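Local coordinates for Oxidored_FMN domain-containing protein ([Pseudomonas] geniculata N1, PDB 6L6J), which probably oxidises 6-hydroxypseudooxynicotine as an amine oxidase, using bound flavin mononucleotide and a [4Fe-4S] cluster, at residues 103-107 with 148-152. Residues are numbered along the deposited sequence; the frame is centred on the assembly and turned at random.
Sequences ELAHA and FRRWY. With FMN (flavin mononucleotide), chain B; SO4 (sulfate ion), chain F.
The C-terminal end of the barrel strand 99-105 and the turn after it pack against an outer helix, so that side chains alternate between the barrel interior and the helix. Residues 148-152 are helical (Tyr152 N to Phe148 O, 3.0 Å). Glu103, its side chain stretched out (chi1 t, chi2 t), has its CA-CB bond away from the helix and accepts a hydrogen bond on OE2 from FMN N3 (2.8 Å); Glu103 OE1 lies 2.6 Å from FMN O2. Leu104 (chi1 m, chi2 t) points toward the helix; its CA is 7.6 Å from that of Tyr152, the closest CA pair between the segments. Tyr152, with chi1 at -128°, between wells, donates from OH to Leu104 O (2.7 Å), while Leu104 CB packs on Tyr152 CE1 (3.7 Å). Ala105 turns back to the barrel interior beside Glu60, another FMN-binding residue. As the strand ends, His106 (chi1 t) again faces the helix. Water 1 accepts from His106 N and donates to Tyr152 OH, 3.3 Å from each. Phe148 (chi1 t) directs its edge at the His106 ring face in a T-shaped pair, centroids 5.6 Å apart and planes at 65°. Trp151 (chi1 m) meets His106 rim to rim: Trp151 CZ3 lies 3.7 Å from His106 NE2, which is hydrogen-bonded to Thr66. Trp151 NE1 and Arg150 hold a sulfate, probably from crystallisation. In this TIM-barrel strand-helix packing, strand 99-105 runs parallel between 55-62 and 166-171, and helix 142-162 covers its outside, Phe148 and Tyr152 also touching helix 197-215.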
loop_
_atom_site.group_PDB
_atom_site.type_symbol
_atom_site.label_atom_id
_atom_site.label_comp_id
_atom_site.label_asym_id
_atom_site.label_seq_id
_atom_site.Cartn_x
_atom_site.Cartn_y
_atom_site.Cartn_z
ATOM N N GLU A 103 10.914 -10.413 -11.448
ATOM C CA GLU A 103 11.420 -10.967 -10.182
ATOM C C GLU A 103 11.156 -12.476 -10.169
ATOM O O GLU A 103 10.211 -12.908 -9.523
ATOM C CB GLU A 103 10.800 -10.207 -9.016
ATOM C CG GLU A 103 11.582 -10.345 -7.726
ATOM C CD GLU A 103 10.852 -9.798 -6.518
ATOM O OE1 GLU A 103 11.512 -9.109 -5.737
ATOM O OE2 GLU A 103 9.617 -10.079 -6.360
ATOM N N LEU A 104 11.958 -13.245 -10.896
ATOM C CA LEU A 104 11.965 -14.726 -10.801
ATOM C C LEU A 104 12.154 -15.100 -9.334
ATOM O O LEU A 104 13.127 -14.631 -8.732
ATOM C CB LEU A 104 13.083 -15.288 -11.679
ATOM C CG LEU A 104 12.817 -15.205 -13.185
ATOM C CD1 LEU A 104 13.882 -15.980 -13.955
ATOM C CD2 LEU A 104 11.420 -15.720 -13.535
ATOM N N ALA A 105 11.221 -15.891 -8.800
ATOM C CA ALA A 105 11.043 -16.121 -7.346
ATOM C C ALA A 105 10.776 -17.597 -7.065
ATOM O O ALA A 105 10.003 -18.206 -7.808
ATOM C CB ALA A 105 9.894 -15.275 -6.851
ATOM N N HIS A 106 11.374 -18.131 -6.002
ATOM C CA HIS A 106 10.962 -19.423 -5.392
ATOM C C HIS A 106 10.752 -19.189 -3.898
ATOM O O HIS A 106 11.727 -18.771 -3.238
ATOM C CB HIS A 106 11.947 -20.571 -5.676
ATOM C CG HIS A 106 11.353 -21.894 -5.336
ATOM N ND1 HIS A 106 11.017 -22.235 -4.031
ATOM C CD2 HIS A 106 10.961 -22.928 -6.110
ATOM C CE1 HIS A 106 10.479 -23.437 -4.015
ATOM N NE2 HIS A 106 10.411 -23.876 -5.284
ATOM N N ALA A 107 9.543 -19.474 -3.404
ATOM C CA ALA A 107 9.013 -18.965 -2.123
ATOM C C ALA A 107 9.543 -19.802 -0.951
ATOM O O ALA A 107 9.320 -19.416 0.192
ATOM C CB ALA A 107 7.503 -18.946 -2.184
ATOM N N PHE A 148 16.304 -27.552 -8.359
ATOM C CA PHE A 148 15.936 -26.142 -8.070
ATOM C C PHE A 148 16.753 -25.201 -8.977
ATOM O O PHE A 148 16.189 -24.198 -9.493
ATOM C CB PHE A 148 16.097 -25.852 -6.573
ATOM C CG PHE A 148 16.219 -24.393 -6.221
ATOM C CD1 PHE A 148 17.428 -23.735 -6.341
ATOM C CD2 PHE A 148 15.130 -23.676 -5.749
ATOM C CE1 PHE A 148 17.543 -22.400 -5.997
ATOM C CE2 PHE A 148 15.244 -22.342 -5.402
ATOM C CZ PHE A 148 16.451 -21.709 -5.530
ATOM N N ARG A 149 18.044 -25.497 -9.154
ATOM C CA ARG A 149 18.947 -24.702 -10.018
ATOM C C ARG A 149 18.521 -24.858 -11.479
ATOM O O ARG A 149 18.491 -23.842 -12.191
ATOM C CB ARG A 149 20.388 -25.144 -9.787
ATOM C CG ARG A 149 20.936 -24.736 -8.429
ATOM C CD ARG A 149 22.273 -25.388 -8.182
ATOM N NE ARG A 149 23.262 -25.021 -9.184
ATOM C CZ ARG A 149 24.493 -25.517 -9.243
ATOM N NH1 ARG A 149 24.887 -26.429 -8.374
ATOM N NH2 ARG A 149 25.331 -25.099 -10.169
ATOM N N ARG A 150 18.165 -26.078 -11.887
ATOM C CA ARG A 150 17.551 -26.354 -13.210
ATOM C C ARG A 150 16.361 -25.397 -13.363
ATOM O O ARG A 150 16.389 -24.621 -14.326
ATOM C CB ARG A 150 17.211 -27.842 -13.342
ATOM C CG ARG A 150 16.620 -28.270 -14.682
ATOM C CD ARG A 150 16.374 -29.780 -14.754
ATOM N NE ARG A 150 15.597 -30.334 -13.634
ATOM C CZ ARG A 150 14.269 -30.425 -13.595
ATOM N NH1 ARG A 150 13.534 -29.991 -14.604
ATOM N NH2 ARG A 150 13.669 -30.942 -12.538
ATOM N N TRP A 151 15.423 -25.371 -12.407
ATOM C CA TRP A 151 14.186 -24.536 -12.473
ATOM C C TRP A 151 14.559 -23.069 -12.680
ATOM O O TRP A 151 13.901 -22.397 -13.479
ATOM C CB TRP A 151 13.286 -24.664 -11.230
ATOM C CG TRP A 151 12.912 -26.052 -10.816
ATOM C CD1 TRP A 151 12.805 -27.160 -11.608
ATOM C CD2 TRP A 151 12.565 -26.476 -9.487
ATOM N NE1 TRP A 151 12.450 -28.251 -10.851
ATOM C CE2 TRP A 151 12.298 -27.860 -9.546
ATOM C CE3 TRP A 151 12.455 -25.827 -8.257
ATOM C CZ2 TRP A 151 11.945 -28.601 -8.421
ATOM C CZ3 TRP A 151 12.148 -26.567 -7.136
ATOM C CH2 TRP A 151 11.893 -27.933 -7.220
ATOM N N TYR A 152 15.560 -22.577 -11.957
ATOM C CA TYR A 152 15.928 -21.134 -11.960
ATOM C C TYR A 152 16.480 -20.818 -13.345
ATOM O O TYR A 152 15.810 -20.106 -14.088
ATOM C CB TYR A 152 16.870 -20.778 -10.806
ATOM C CG TYR A 152 16.393 -19.604 -9.991
ATOM C CD1 TYR A 152 16.083 -18.394 -10.595
ATOM C CD2 TYR A 152 16.231 -19.692 -8.616
ATOM C CE1 TYR A 152 15.636 -17.305 -9.862
ATOM C CE2 TYR A 152 15.791 -18.610 -7.869
ATOM C CZ TYR A 152 15.488 -17.411 -8.493
ATOM O OH TYR A 152 15.034 -16.341 -7.774
HETATM N N1 FMN B . 8.526 -6.609 -3.201
HETATM C C2 FMN B . 8.938 -7.759 -3.826
HETATM O O2 FMN B . 10.143 -8.027 -3.791
HETATM N N3 FMN B . 8.136 -8.594 -4.499
HETATM C C4 FMN B . 6.819 -8.346 -4.604
HETATM O O4 FMN B . 6.083 -9.116 -5.219
HETATM C C4A FMN B . 6.267 -7.136 -3.935
HETATM N N5 FMN B . 4.948 -6.832 -3.997
HETATM C C5A FMN B . 4.510 -5.680 -3.439
HETATM C C6 FMN B . 3.170 -5.324 -3.565
HETATM C C7 FMN B . 2.735 -4.137 -3.009
HETATM C C7M FMN B . 1.296 -3.807 -3.096
HETATM C C8 FMN B . 3.669 -3.236 -2.324
HETATM C C8M FMN B . 3.210 -1.960 -1.681
HETATM C C9 FMN B . 4.991 -3.568 -2.194
HETATM C C9A FMN B . 5.467 -4.754 -2.735
HETATM N N10 FMN B . 6.826 -5.089 -2.654
HETATM C C10 FMN B . 7.235 -6.261 -3.242
HETATM C "C1'" FMN B . 7.835 -4.217 -1.973
HETATM C "C2'" FMN B . 8.268 -3.086 -2.886
HETATM O "O2'" FMN B . 8.983 -3.674 -3.959
HETATM C "C3'" FMN B . 9.155 -2.090 -2.203
HETATM O "O3'" FMN B . 10.376 -2.735 -1.837
HETATM C "C4'" FMN B . 8.536 -1.442 -0.965
HETATM O "O4'" FMN B . 7.160 -1.079 -1.227
HETATM C "C5'" FMN B . 9.348 -0.237 -0.507
HETATM O "O5'" FMN B . 9.340 0.724 -1.548
HETATM P P FMN B . 8.252 1.924 -1.553
HETATM O O1P FMN B . 8.538 2.747 -0.317
HETATM O O2P FMN B . 8.551 2.615 -2.846
HETATM O O3P FMN B . 6.899 1.239 -1.526
HETATM S S SO4 F . 10.377 -30.939 -12.735
HETATM O O1 SO4 F . 10.862 -30.010 -13.721
HETATM O O2 SO4 F . 10.036 -32.198 -13.378
HETATM O O3 SO4 F . 11.404 -31.142 -11.737
HETATM O O4 SO4 F . 9.193 -30.398 -12.113
HETATM O O HOH W 1 14.126 -16.935 -4.694
#